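Local coordinates for hypothetical bacterial 6-phosphogluconolactonase (Bacteroides fragilis, PDB 3SCY), which probably hydrolyses 6-phosphogluconolactone to 6-phosphogluconate and is built as a seven-bladed beta-propeller, at residues 20-25 and 48-53; 321-326 and 352-357; 67-72 and 99-104; 74-79 and 92-97; 15-20 and 53-58. All blocks are in the same frame, centred on the assembly; numbering follows the deposited sequence. Where two conformers were deposited one is given.

Contact 1 of 5, residues 20-25 and 48-53; sequences TYTSGN and EVANPS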
# COMPACT_ATOMS: atom_id res chain seq x y z
N THR A 20 9.51 -4.70 6.67
CA THR A 20 10.07 -3.94 7.79
C THR A 20 11.14 -2.95 7.38
O THR A 20 11.59 -2.96 6.23
CB THR A 20 10.78 -4.93 8.75
OG1 THR A 20 11.97 -5.45 8.12
CG2 THR A 20 9.87 -6.08 9.23
N TYR A 21 11.58 -2.14 8.34
CA TYR A 21 12.82 -1.37 8.20
C TYR A 21 13.89 -2.17 8.91
O TYR A 21 13.62 -2.76 9.97
CB TYR A 21 12.69 0.04 8.76
CG TYR A 21 11.93 0.96 7.82
CD1 TYR A 21 12.46 1.32 6.59
CD2 TYR A 21 10.66 1.42 8.16
CE1 TYR A 21 11.77 2.18 5.74
CE2 TYR A 21 9.97 2.29 7.31
CZ TYR A 21 10.51 2.64 6.09
OH TYR A 21 9.80 3.47 5.25
N THR A 22 15.08 -2.26 8.32
CA THR A 22 16.13 -3.11 8.87
C THR A 22 17.26 -2.32 9.58
O THR A 22 18.32 -2.91 9.80
CB THR A 22 16.70 -3.99 7.74
OG1 THR A 22 17.09 -3.18 6.63
CG2 THR A 22 15.69 -5.02 7.27
N SER A 23 17.02 -1.05 10.01
CA SER A 23 18.01 -0.23 10.75
C SER A 23 18.26 -0.80 12.15
O SER A 23 19.27 -0.46 12.77
CB SER A 23 17.56 1.22 10.88
OG SER A 23 16.19 1.34 11.24
N GLY A 24 17.35 -1.64 12.63
CA GLY A 24 17.46 -2.29 13.93
C GLY A 24 17.81 -3.76 13.80
O GLY A 24 18.71 -4.12 13.04
N ASN A 25 17.05 -4.63 14.49
CA ASN A 25 17.26 -6.08 14.55
C ASN A 25 16.51 -6.86 13.48
O ASN A 25 16.70 -8.08 13.40
CB ASN A 25 16.85 -6.62 15.93
CG ASN A 25 17.77 -6.26 17.06
OD1 ASN A 25 19.00 -6.20 16.91
ND2 ASN A 25 17.19 -6.05 18.23
N GLU A 48 16.48 -12.42 4.49
CA GLU A 48 17.41 -11.31 4.70
C GLU A 48 17.35 -10.42 3.47
O GLU A 48 17.72 -10.83 2.36
CB GLU A 48 18.83 -11.81 4.97
CG GLU A 48 18.96 -12.36 6.38
CD GLU A 48 20.32 -12.24 7.05
OE1 GLU A 48 21.17 -11.44 6.58
OE2 GLU A 48 20.51 -12.92 8.08
N VAL A 49 16.79 -9.22 3.67
CA VAL A 49 16.54 -8.20 2.64
C VAL A 49 16.66 -6.84 3.30
O VAL A 49 16.09 -6.66 4.36
CB VAL A 49 15.13 -8.33 1.99
CG1 VAL A 49 15.08 -7.59 0.65
CG2 VAL A 49 14.68 -9.78 1.82
N ALA A 50 17.34 -5.88 2.67
CA ALA A 50 17.49 -4.56 3.26
C ALA A 50 16.30 -3.65 2.99
O ALA A 50 15.84 -3.56 1.85
CB ALA A 50 18.75 -3.92 2.74
N ASN A 51 15.77 -3.02 4.07
CA ASN A 51 14.63 -2.09 4.05
C ASN A 51 13.51 -2.49 3.06
O ASN A 51 13.12 -1.69 2.20
CB ASN A 51 15.07 -0.66 3.77
CG ASN A 51 15.76 -0.04 4.95
OD1 ASN A 51 15.59 -0.47 6.09
ND2 ASN A 51 16.69 0.84 4.66
N PRO A 52 12.95 -3.71 3.21
CA PRO A 52 11.80 -4.10 2.37
C PRO A 52 10.51 -3.48 2.95
O PRO A 52 9.65 -4.17 3.52
CB PRO A 52 11.82 -5.62 2.47
CG PRO A 52 12.32 -5.89 3.86
CD PRO A 52 13.28 -4.77 4.20
N SER A 53 10.41 -2.13 2.86
CA SER A 53 9.31 -1.42 3.54
C SER A 53 7.94 -1.57 2.86
O SER A 53 6.92 -1.23 3.46
CB SER A 53 9.65 0.05 3.70
OG SER A 53 9.71 0.63 2.42
O HOH W 1 16.16 1.08 8.13

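Contact 2 of 5, residues 321-326 and 352-357; sequences LVACRD and DKPVCL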
# COMPACT_ATOMS: atom_id res chain seq x y z
N LEU A 321 -5.57 -6.04 11.02
CA LEU A 321 -4.23 -6.17 11.58
C LEU A 321 -3.44 -4.92 11.36
O LEU A 321 -3.39 -4.43 10.23
CB LEU A 321 -3.49 -7.35 10.93
CG LEU A 321 -4.03 -8.76 11.19
CD1 LEU A 321 -5.27 -9.06 10.36
CD2 LEU A 321 -2.99 -9.81 10.79
N VAL A 322 -2.87 -4.37 12.45
CA VAL A 322 -2.14 -3.10 12.41
C VAL A 322 -0.64 -3.28 12.68
O VAL A 322 -0.27 -3.72 13.76
CB VAL A 322 -2.70 -2.08 13.41
CG1 VAL A 322 -1.99 -0.73 13.28
CG2 VAL A 322 -4.21 -1.90 13.22
N ALA A 323 0.20 -2.90 11.71
CA ALA A 323 1.64 -2.92 11.90
C ALA A 323 2.02 -1.65 12.67
O ALA A 323 1.76 -0.54 12.19
CB ALA A 323 2.35 -2.96 10.55
N CYS A 324 2.61 -1.80 13.86
CA CYS A 324 2.99 -0.65 14.68
C CYS A 324 4.51 -0.60 14.70
O CYS A 324 5.14 -1.38 15.41
CB CYS A 324 2.40 -0.77 16.08
SG CYS A 324 0.60 -0.89 16.11
N ARG A 325 5.08 0.26 13.86
CA ARG A 325 6.52 0.33 13.65
C ARG A 325 7.28 0.58 14.95
O ARG A 325 8.30 -0.07 15.17
CB ARG A 325 6.85 1.43 12.65
CG ARG A 325 8.34 1.44 12.22
CD ARG A 325 8.71 2.76 11.58
NE ARG A 325 8.75 3.86 12.54
CZ ARG A 325 9.06 5.12 12.25
NH1 ARG A 325 9.36 5.47 11.01
NH2 ARG A 325 9.05 6.04 13.21
N ASP A 326 6.80 1.52 15.78
CA ASP A 326 7.56 1.90 16.95
C ASP A 326 7.34 1.00 18.17
O ASP A 326 8.18 0.99 19.07
CB ASP A 326 7.30 3.36 17.28
CG ASP A 326 7.82 4.32 16.21
OD1 ASP A 326 8.60 3.88 15.34
OD2 ASP A 326 7.48 5.51 16.27
N ASP A 352 10.30 -6.64 14.53
CA ASP A 352 10.94 -5.33 14.65
C ASP A 352 10.57 -4.46 13.45
O ASP A 352 10.67 -4.90 12.30
CB ASP A 352 12.48 -5.42 14.79
CG ASP A 352 13.10 -4.22 15.51
OD1 ASP A 352 12.77 -4.00 16.69
OD2 ASP A 352 13.94 -3.53 14.89
N LYS A 353 10.08 -3.24 13.75
CA LYS A 353 9.75 -2.20 12.77
C LYS A 353 8.88 -2.71 11.60
O LYS A 353 9.24 -2.49 10.44
CB LYS A 353 11.03 -1.52 12.23
CG LYS A 353 11.87 -0.92 13.36
CD LYS A 353 12.97 -0.02 12.85
CE LYS A 353 13.74 0.59 14.01
NZ LYS A 353 14.40 -0.44 14.86
N PRO A 354 7.72 -3.37 11.88
CA PRO A 354 6.85 -3.82 10.79
C PRO A 354 6.17 -2.65 10.13
O PRO A 354 5.66 -1.76 10.84
CB PRO A 354 5.84 -4.73 11.48
CG PRO A 354 5.71 -4.15 12.89
CD PRO A 354 7.12 -3.67 13.21
N VAL A 355 6.19 -2.62 8.78
CA VAL A 355 5.60 -1.49 8.04
C VAL A 355 4.80 -1.93 6.80
O VAL A 355 4.34 -1.06 6.07
CB VAL A 355 6.68 -0.42 7.65
CG1 VAL A 355 7.25 0.29 8.89
CG2 VAL A 355 7.82 -1.03 6.83
N CYS A 356 4.65 -3.24 6.53
CA CYS A 356 3.86 -3.65 5.37
C CYS A 356 3.32 -5.01 5.61
O CYS A 356 4.09 -5.90 5.91
CB CYS A 356 4.67 -3.60 4.09
SG CYS A 356 3.68 -3.98 2.62
N LEU A 357 2.00 -5.19 5.49
CA LEU A 357 1.33 -6.46 5.66
C LEU A 357 0.62 -6.82 4.39
O LEU A 357 -0.10 -5.99 3.82
CB LEU A 357 0.29 -6.39 6.80
CG LEU A 357 0.78 -5.83 8.14
CD1 LEU A 357 -0.36 -5.78 9.15
CD2 LEU A 357 1.93 -6.67 8.69
O HOH W 2 3.80 0.43 10.51

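Contact 3 of 5, residues 67-72 and 99-104; sequences VNEFSK and GADPCY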
# COMPACT_ATOMS: atom_id res chain seq x y z
N VAL A 67 10.36 -3.49 -2.35
CA VAL A 67 11.26 -2.37 -2.56
C VAL A 67 12.47 -2.64 -1.66
O VAL A 67 12.43 -3.53 -0.79
CB VAL A 67 10.63 -1.00 -2.22
CG1 VAL A 67 9.41 -0.72 -3.08
CG2 VAL A 67 10.31 -0.88 -0.71
N ASN A 68 13.56 -1.89 -1.89
CA ASN A 68 14.72 -1.79 -1.00
C ASN A 68 14.82 -0.29 -0.80
O ASN A 68 15.32 0.41 -1.69
CB ASN A 68 15.99 -2.44 -1.59
CG ASN A 68 15.79 -3.91 -1.86
OD1 ASN A 68 15.77 -4.74 -0.95
ND2 ASN A 68 15.55 -4.26 -3.12
N GLU A 69 14.22 0.22 0.28
CA GLU A 69 14.07 1.65 0.47
C GLU A 69 15.33 2.31 1.02
O GLU A 69 15.57 2.32 2.23
CB GLU A 69 12.84 1.98 1.32
CG GLU A 69 12.49 3.46 1.26
CD GLU A 69 11.45 3.94 2.24
OE1 GLU A 69 10.74 3.09 2.84
OE2 GLU A 69 11.30 5.17 2.38
N PHE A 70 16.11 2.86 0.09
CA PHE A 70 17.35 3.56 0.36
C PHE A 70 17.36 4.89 -0.36
O PHE A 70 16.79 5.00 -1.45
CB PHE A 70 18.55 2.71 -0.08
CG PHE A 70 18.77 1.59 0.89
CD1 PHE A 70 19.43 1.81 2.10
CD2 PHE A 70 18.28 0.32 0.63
CE1 PHE A 70 19.62 0.77 3.01
CE2 PHE A 70 18.43 -0.71 1.56
CZ PHE A 70 19.12 -0.48 2.73
N SER A 71 18.00 5.89 0.30
CA SER A 71 18.09 7.31 -0.07
C SER A 71 19.09 7.58 -1.19
O SER A 71 19.03 8.66 -1.78
CB SER A 71 18.46 8.15 1.15
OG SER A 71 17.48 8.04 2.16
N LYS A 72 20.02 6.66 -1.45
CA LYS A 72 21.02 6.83 -2.49
C LYS A 72 20.99 5.65 -3.48
O LYS A 72 19.91 5.12 -3.75
CB LYS A 72 22.43 7.04 -1.88
N GLY A 99 15.91 6.00 -8.58
CA GLY A 99 15.02 6.94 -7.93
C GLY A 99 15.02 6.60 -6.46
O GLY A 99 14.71 5.46 -6.09
N ALA A 100 15.43 7.55 -5.64
CA ALA A 100 15.60 7.32 -4.21
C ALA A 100 14.31 7.06 -3.46
O ALA A 100 13.26 7.60 -3.79
CB ALA A 100 16.31 8.51 -3.59
N ASP A 101 14.44 6.21 -2.45
CA ASP A 101 13.41 5.79 -1.49
C ASP A 101 12.13 5.21 -2.14
O ASP A 101 11.02 5.67 -1.86
CB ASP A 101 13.08 6.91 -0.49
CG ASP A 101 14.23 7.17 0.48
OD1 ASP A 101 14.91 6.19 0.87
OD2 ASP A 101 14.46 8.34 0.81
N PRO A 102 12.28 4.12 -2.92
CA PRO A 102 11.08 3.43 -3.44
C PRO A 102 10.27 2.98 -2.24
O PRO A 102 10.83 2.40 -1.31
CB PRO A 102 11.65 2.29 -4.29
CG PRO A 102 13.03 2.03 -3.66
CD PRO A 102 13.52 3.39 -3.27
N CYS A 103 8.95 3.33 -2.19
CA CYS A 103 8.19 3.10 -0.96
C CYS A 103 6.85 2.43 -1.21
O CYS A 103 6.07 2.22 -0.27
CB CYS A 103 7.98 4.43 -0.25
SG CYS A 103 6.96 5.60 -1.19
N TYR A 104 6.56 2.10 -2.46
CA TYR A 104 5.33 1.45 -2.87
C TYR A 104 5.57 0.77 -4.19
O TYR A 104 6.38 1.28 -4.98
CB TYR A 104 4.18 2.47 -3.05
CG TYR A 104 2.79 1.85 -2.97
CD1 TYR A 104 2.18 1.31 -4.11
CD2 TYR A 104 2.05 1.91 -1.81
CE1 TYR A 104 0.89 0.77 -4.06
CE2 TYR A 104 0.75 1.40 -1.75
CZ TYR A 104 0.18 0.82 -2.87
OH TYR A 104 -1.12 0.37 -2.80
O HOH W 3 16.00 6.06 3.34

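Contact 4 of 5, residues 74-79 and 92-97; sequences QAAVSA and LNTQKT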
# COMPACT_ATOMS: atom_id res chain seq x y z
N GLN A 74 21.60 2.51 -3.44
CA GLN A 74 21.14 1.18 -3.06
C GLN A 74 19.62 1.02 -3.32
O GLN A 74 19.07 -0.05 -3.07
CB GLN A 74 21.44 0.90 -1.58
CG GLN A 74 22.92 0.79 -1.22
CD GLN A 74 23.09 0.67 0.29
OE1 GLN A 74 22.81 1.60 1.06
NE2 GLN A 74 23.53 -0.50 0.74
N ALA A 75 18.94 2.10 -3.76
CA ALA A 75 17.49 2.05 -4.03
C ALA A 75 17.19 1.02 -5.12
O ALA A 75 17.76 1.07 -6.21
CB ALA A 75 16.97 3.42 -4.43
N ALA A 76 16.32 0.04 -4.81
CA ALA A 76 16.12 -1.06 -5.71
C ALA A 76 14.80 -1.79 -5.47
O ALA A 76 14.03 -1.42 -4.58
CB ALA A 76 17.27 -2.06 -5.53
N VAL A 77 14.55 -2.82 -6.30
CA VAL A 77 13.45 -3.76 -6.15
C VAL A 77 14.03 -5.15 -6.17
O VAL A 77 14.91 -5.43 -6.99
CB VAL A 77 12.34 -3.59 -7.21
CG1 VAL A 77 11.26 -4.68 -7.06
CG2 VAL A 77 11.72 -2.21 -7.08
N SER A 78 13.56 -6.02 -5.26
CA SER A 78 14.00 -7.41 -5.20
C SER A 78 12.86 -8.30 -5.63
O SER A 78 11.72 -8.03 -5.24
CB SER A 78 14.42 -7.76 -3.78
OG SER A 78 15.50 -6.95 -3.34
N ALA A 79 13.15 -9.34 -6.40
CA ALA A 79 12.18 -10.33 -6.85
C ALA A 79 12.49 -11.66 -6.22
O ALA A 79 13.65 -12.09 -6.24
CB ALA A 79 12.25 -10.45 -8.37
N LEU A 92 15.53 -14.09 -6.46
CA LEU A 92 15.83 -14.36 -7.85
C LEU A 92 16.84 -13.34 -8.34
O LEU A 92 17.87 -13.70 -8.90
CB LEU A 92 14.57 -14.33 -8.73
CG LEU A 92 13.44 -15.31 -8.35
CD1 LEU A 92 12.28 -15.15 -9.32
CD2 LEU A 92 13.91 -16.75 -8.34
N ASN A 93 16.52 -12.04 -8.14
CA ASN A 93 17.42 -10.96 -8.51
C ASN A 93 16.93 -9.64 -7.95
O ASN A 93 15.88 -9.57 -7.31
CB ASN A 93 17.64 -10.87 -10.03
CG ASN A 93 16.50 -10.29 -10.84
OD1 ASN A 93 15.34 -10.30 -10.42
ND2 ASN A 93 16.83 -9.72 -11.99
N THR A 94 17.74 -8.59 -8.17
CA THR A 94 17.48 -7.22 -7.73
C THR A 94 17.79 -6.29 -8.89
O THR A 94 18.67 -6.59 -9.71
CB THR A 94 18.36 -6.91 -6.49
OG1 THR A 94 18.27 -7.98 -5.54
CG2 THR A 94 18.01 -5.59 -5.81
N GLN A 95 17.07 -5.17 -8.98
CA GLN A 95 17.33 -4.16 -10.01
C GLN A 95 17.20 -2.79 -9.39
O GLN A 95 16.32 -2.58 -8.57
CB GLN A 95 16.40 -4.30 -11.23
CG GLN A 95 16.48 -5.62 -12.00
CD GLN A 95 17.70 -5.77 -12.88
OE1 GLN A 95 18.62 -4.93 -12.88
NE2 GLN A 95 17.73 -6.84 -13.66
N LYS A 96 18.03 -1.84 -9.81
CA LYS A 96 18.04 -0.49 -9.26
C LYS A 96 16.87 0.34 -9.80
O LYS A 96 16.51 0.23 -10.97
CB LYS A 96 19.39 0.19 -9.59
CG LYS A 96 20.60 -0.56 -9.03
CD LYS A 96 20.68 -0.59 -7.48
CE LYS A 96 22.02 -1.05 -6.96
NZ LYS A 96 22.24 -2.51 -7.16
N THR A 97 16.27 1.16 -8.93
CA THR A 97 15.15 2.00 -9.35
C THR A 97 15.62 3.27 -10.03
O THR A 97 14.82 3.89 -10.72
CB THR A 97 14.31 2.40 -8.14
OG1 THR A 97 15.14 3.02 -7.17
CG2 THR A 97 13.59 1.24 -7.55

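Contact 5 of 5, residues 15-20 and 53-58; sequences TMLVGT and SYLIPS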
# COMPACT_ATOMS: atom_id res chain seq x y z
N THR A 15 -1.45 -16.91 4.39
CA THR A 15 -0.02 -16.70 4.52
C THR A 15 0.19 -15.20 4.50
O THR A 15 -0.26 -14.54 3.57
CB THR A 15 0.81 -17.44 3.48
OG1 THR A 15 0.51 -18.81 3.64
CG2 THR A 15 2.32 -17.26 3.72
N MSE A 16 0.85 -14.68 5.52
CA MSE A 16 1.07 -13.25 5.65
C MSE A 16 2.56 -12.92 5.44
O MSE A 16 3.43 -13.57 6.03
CB MSE A 16 0.60 -12.77 7.02
CG MSE A 16 0.82 -11.26 7.23
SE MSE A 16 -0.04 -10.64 8.84
CE MSE A 16 1.06 -11.28 9.99
N LEU A 17 2.81 -11.89 4.66
CA LEU A 17 4.12 -11.32 4.40
C LEU A 17 4.23 -10.06 5.21
O LEU A 17 3.30 -9.24 5.22
CB LEU A 17 4.27 -11.00 2.91
CG LEU A 17 4.19 -12.18 1.93
CD1 LEU A 17 3.82 -11.69 0.51
CD2 LEU A 17 5.57 -12.84 1.78
N VAL A 18 5.38 -9.87 5.89
CA VAL A 18 5.61 -8.68 6.68
C VAL A 18 6.89 -8.01 6.24
O VAL A 18 7.97 -8.59 6.39
CB VAL A 18 5.66 -8.99 8.19
CG1 VAL A 18 5.91 -7.71 9.01
CG2 VAL A 18 4.38 -9.69 8.65
N GLY A 19 6.75 -6.79 5.71
CA GLY A 19 7.89 -5.94 5.36
C GLY A 19 8.24 -5.08 6.57
O GLY A 19 7.39 -4.78 7.41
N THR A 20 9.51 -4.70 6.67
CA THR A 20 10.07 -3.94 7.79
C THR A 20 11.14 -2.95 7.38
O THR A 20 11.59 -2.96 6.23
CB THR A 20 10.78 -4.93 8.75
OG1 THR A 20 11.97 -5.45 8.12
CG2 THR A 20 9.87 -6.08 9.23
N SER A 53 10.41 -2.13 2.86
CA SER A 53 9.31 -1.42 3.54
C SER A 53 7.94 -1.57 2.86
O SER A 53 6.92 -1.23 3.46
CB SER A 53 9.65 0.05 3.70
OG SER A 53 9.71 0.63 2.42
N TYR A 54 7.94 -2.06 1.64
CA TYR A 54 6.71 -2.36 0.92
C TYR A 54 6.99 -3.55 0.04
O TYR A 54 8.07 -3.66 -0.54
CB TYR A 54 6.19 -1.14 0.09
CG TYR A 54 4.68 -1.14 0.02
CD1 TYR A 54 3.92 -0.58 1.04
CD2 TYR A 54 4.01 -1.81 -1.01
CE1 TYR A 54 2.53 -0.70 1.06
CE2 TYR A 54 2.61 -1.92 -1.00
CZ TYR A 54 1.88 -1.36 0.03
OH TYR A 54 0.50 -1.45 0.09
N LEU A 55 6.01 -4.41 -0.05
CA LEU A 55 6.13 -5.60 -0.88
C LEU A 55 4.76 -6.02 -1.37
O LEU A 55 3.73 -5.65 -0.81
CB LEU A 55 6.82 -6.76 -0.10
CG LEU A 55 6.27 -7.11 1.29
CD1 LEU A 55 5.02 -7.95 1.20
CD2 LEU A 55 7.28 -7.94 2.06
N ILE A 56 4.79 -6.83 -2.42
CA ILE A 56 3.56 -7.37 -3.00
C ILE A 56 3.77 -8.75 -3.49
O ILE A 56 4.81 -9.06 -4.05
CB ILE A 56 3.06 -6.46 -4.19
CG1 ILE A 56 4.09 -6.28 -5.32
CG2 ILE A 56 2.44 -5.13 -3.69
CD1 ILE A 56 3.43 -5.81 -6.63
N PRO A 57 2.74 -9.59 -3.38
CA PRO A 57 2.81 -10.89 -4.05
C PRO A 57 2.34 -10.74 -5.50
O PRO A 57 1.56 -9.82 -5.80
CB PRO A 57 1.81 -11.74 -3.27
CG PRO A 57 0.76 -10.72 -2.79
CD PRO A 57 1.45 -9.38 -2.67
N SER A 58 2.76 -11.64 -6.37
CA SER A 58 2.18 -11.66 -7.70
C SER A 58 0.73 -12.19 -7.53
O SER A 58 0.39 -12.79 -6.49
CB SER A 58 2.99 -12.56 -8.62
OG SER A 58 3.02 -13.88 -8.09

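Contact 1 of 5, residues 20-25 and 48-53
Thr22 and Asn51 meet through two side-chain torsions: chi1 of 53° sets Thr22 OG1 between its own backbone N and carbonyl carbon, while chi1 of -73° swings Asn51 CG anti to its carbonyl carbon. Each side chain then takes up the other residue's backbone N-H. Thr22 N donates to Asn51 OD1 at 2.9 Å, nearly straight and almost on the line of the amide C=O, and Asn51 N donates to Thr22 OG1, also at 2.9 Å. A short polar residue at each place suits this exchange. The two loops lie at one end of the beta-propeller: 20-25 links two strands of the blade that closes the ring, and 48-53 leads from its outer strand into the next blade. Asn51 OD1 also accepts from a water, 2.6 Å away, and approaches Tyr21 CD1 at the ring edge (3.6 Å); amide and ring planes stand 73° apart. Beyond it, Ser53 CB sits 3.6 Å from Tyr21 CE1, with Glu69 as polar partner to both residues. Pro52, at the centre of an inverse gamma turn, brings CD to 3.2 Å from Thr20 O, and its own carbonyl accepts a weak bond from Thr20 N.

Contact 2 of 5, residues 321-326 and 352-357
Ala323 and Leu357 mark the tightly packed end of this contact. Ala323 CB lies 4.1 Å from Leu357 CG and 3.5 Å from Pro354 O; the small methyl of alanine fits between the two residues. Leu357 CG stands anti to its carbonyl carbon (chi1 -51°), and its CD1 branch reaches Leu321, 3.5 Å from the backbone O of Leu321 and 3.9 Å from Leu321 CB. Pro354 turns its ring to the same strand, with CD 3.7 Å from Cys324 O. The strands 321-324 and 354-357 run roughly antiparallel, 150° apart, but belong to adjacent blades of the propeller: 354-360 pairs with 13-20 in the blade built from both chain ends, whereas 319-324 lies within the preceding blade. Their meeting is therefore side-chain packing between blades; a water lies within bonding distance of Ala323 O and Pro354 O, though other acceptors compete for its protons. Val355 and Cys356 form a classic beta bulge opposite Gly19. At the other end, where the strands give way to loops, the residues are larger and more exposed. Arg325 CG lies 3.7 Å from Val355 CG1, so the aliphatic part of the arginine crosses the valine methyl at a slant. A bend at chi3 (71°) turns NE toward Asp326, whose OD1 receives both NE, at 2.8 Å, and NH2, nearly in the guanidinium plane. Lys353 contributes CB and CA here, the latter in a CH...O contact with Arg325 O, while its ammonium group leads away to Asp352 OD2.

Contact 3 of 5, residues 67-72 and 99-104
Phe70 O and Asp101 N form the firm hydrogen bond of this contact between neighbouring propeller blades, in which strand 63-68 and the loop after it meet the start of strand 102-107 and the loop leading into it. The bond is 2.8 Å long, and the N-H lies well above the plane of the Phe70 carbonyl, 40° out of it. Asp101 CG stands anti to its carbonyl carbon (chi1 -69°), beside the backbone N. The carboxylate oxygens of Asp101 lie near Ser71, and a water bridges the pair, 2.7 Å from Ser71 OG and donating to Asp101 OD1 at the same length. Asp101 OD2 has its secure partner in the hydroxyl of Ser118. An aspartate suits this site because its two oxygens can serve water and hydroxyl donors at once. Glu69 has another set of partners: OE1 is hydrogen-bonded to the hydroxyls of Tyr21 and Ser53, its backbone O accepts from Asn51 ND2, and OE2 lies close to a bound molecule of unknown identity. OE2 is also 4.0 Å from Asp101 OD1, with the two carboxylate planes 81° apart. Pro102 O, by contrast, is buried without a polar partner. Carbon surrounds it on this side: Glu69 CG at 3.2 Å, on a chain extended beyond that atom, and Val67 CG2 at 3.4 Å. The proline ring also meets strand 63-68, its CG coming within 3.4 Å of Asn68 O.

Contact 4 of 5, residues 74-79 and 92-97
Val77 and Gln95 exchange two backbone hydrogen bonds, N to O in each direction and 2.9 Å long, and Ala79 N gives a third to Asn93 O that is almost straight at 175°. Ala79 O then accepts from Leu92 N at 2.8 Å and, weakly, from Asn93 N: two successive residues facing one make a classic beta bulge. At the other end Thr97 N donates to Ala75 O at 3.1 Å from well above the carbonyl plane. CH...O contacts fill the non-hydrogen-bonded positions, with Thr94 CA 3.2 Å from Val77 O. These bonds pair the strands of the antiparallel hairpin 76-83 and 88-96, the third and fourth strands of a four-stranded propeller blade, 88-96 being at its edge. Small side chains accompany the close backbones, and Ala76 CB touches Gln95 O at 3.2 Å. On the face bearing Val77 and Ala79, the methyls Val77 CG2 and Thr97 CG2 meet at 4.0 Å, their side chains crossing at about a right angle; Leu133 and strands of the next blade cover Val77 there. Polar ends on this hairpin find partners beyond it: Asn93 ND2 and Gln95 NE2 both reach Leu133 O. Thr97 OG1, set between its backbone N and carbonyl carbon (chi1 55°), lies 3.3 Å from Ala75 CB and bonds to Gly99 O.

Contact 5 of 5, residues 15-20 and 53-58
Leu17 and Leu55 join two successive blades of the propeller, the first contributing from strand 13-20 and the second from strand 55-57. Leu55 CG lies between the backbone N and carbonyl carbon (chi1 50°), and the isobutyl group projects across to the other strand. There its two methyls divide the work. CD1 reaches Leu17 CB at 3.6 Å and Leu17 CD1 at 4.0 Å, the two leucines crossing at a slant; CD2 comes up to the backbone beside them, 3.9 Å from both Gly19 N and Gly19 CA. Segments 15-20 and 55-57 run nearly antiparallel, at 160°, yet their axes remain 8.1 Å apart, too far for backbone pairing. They face one another as members of separate sheets, as packed propeller blades do, and apolar side chains fill the interval. Glycine suits position 19 because a beta carbon there would point toward the other segment, where Leu55 CD2 already lies close. Leu17 uses its other contacts to extend the apolar patch: its CD1 meets Pro57 CB at 4.3 Å, while Thr31 and Val64 adjoin it from the flanking strands of either blade. Ile29 and Ser66 similarly border Leu55. Toward the end of strand 13-20 the backbones draw together, Thr20 O and Ser53 N being 3.7 Å apart. Both side chains there are engaged elsewhere, Thr20 OG1 with Gly28 O and Ser26, and Ser53 with Glu69.

Overall arrangement
Contacts 2, 5 and 3 lie at three successive junctions between propeller blades, while contact 4 lies within one blade. Contacts 5 and 1 share Thr20 and Ser53, with centres about 12 Å apart, and contact 1 continues the junction of contact 5 into the loops. Contact 2 joins contact 5 through strand pairing: Val355 N lies 2.8 Å from Gly19 O. Contact 4 is nested in the chain loop closed by contact 3, their centres about 10 Å apart. Glu69 ties contact 3 to contact 1. Side chains of Tyr21 and Glu69 each approach an unidentified bound molecule to about 3 Å, probably from the crystallisation liquor, though it may mark a pocket.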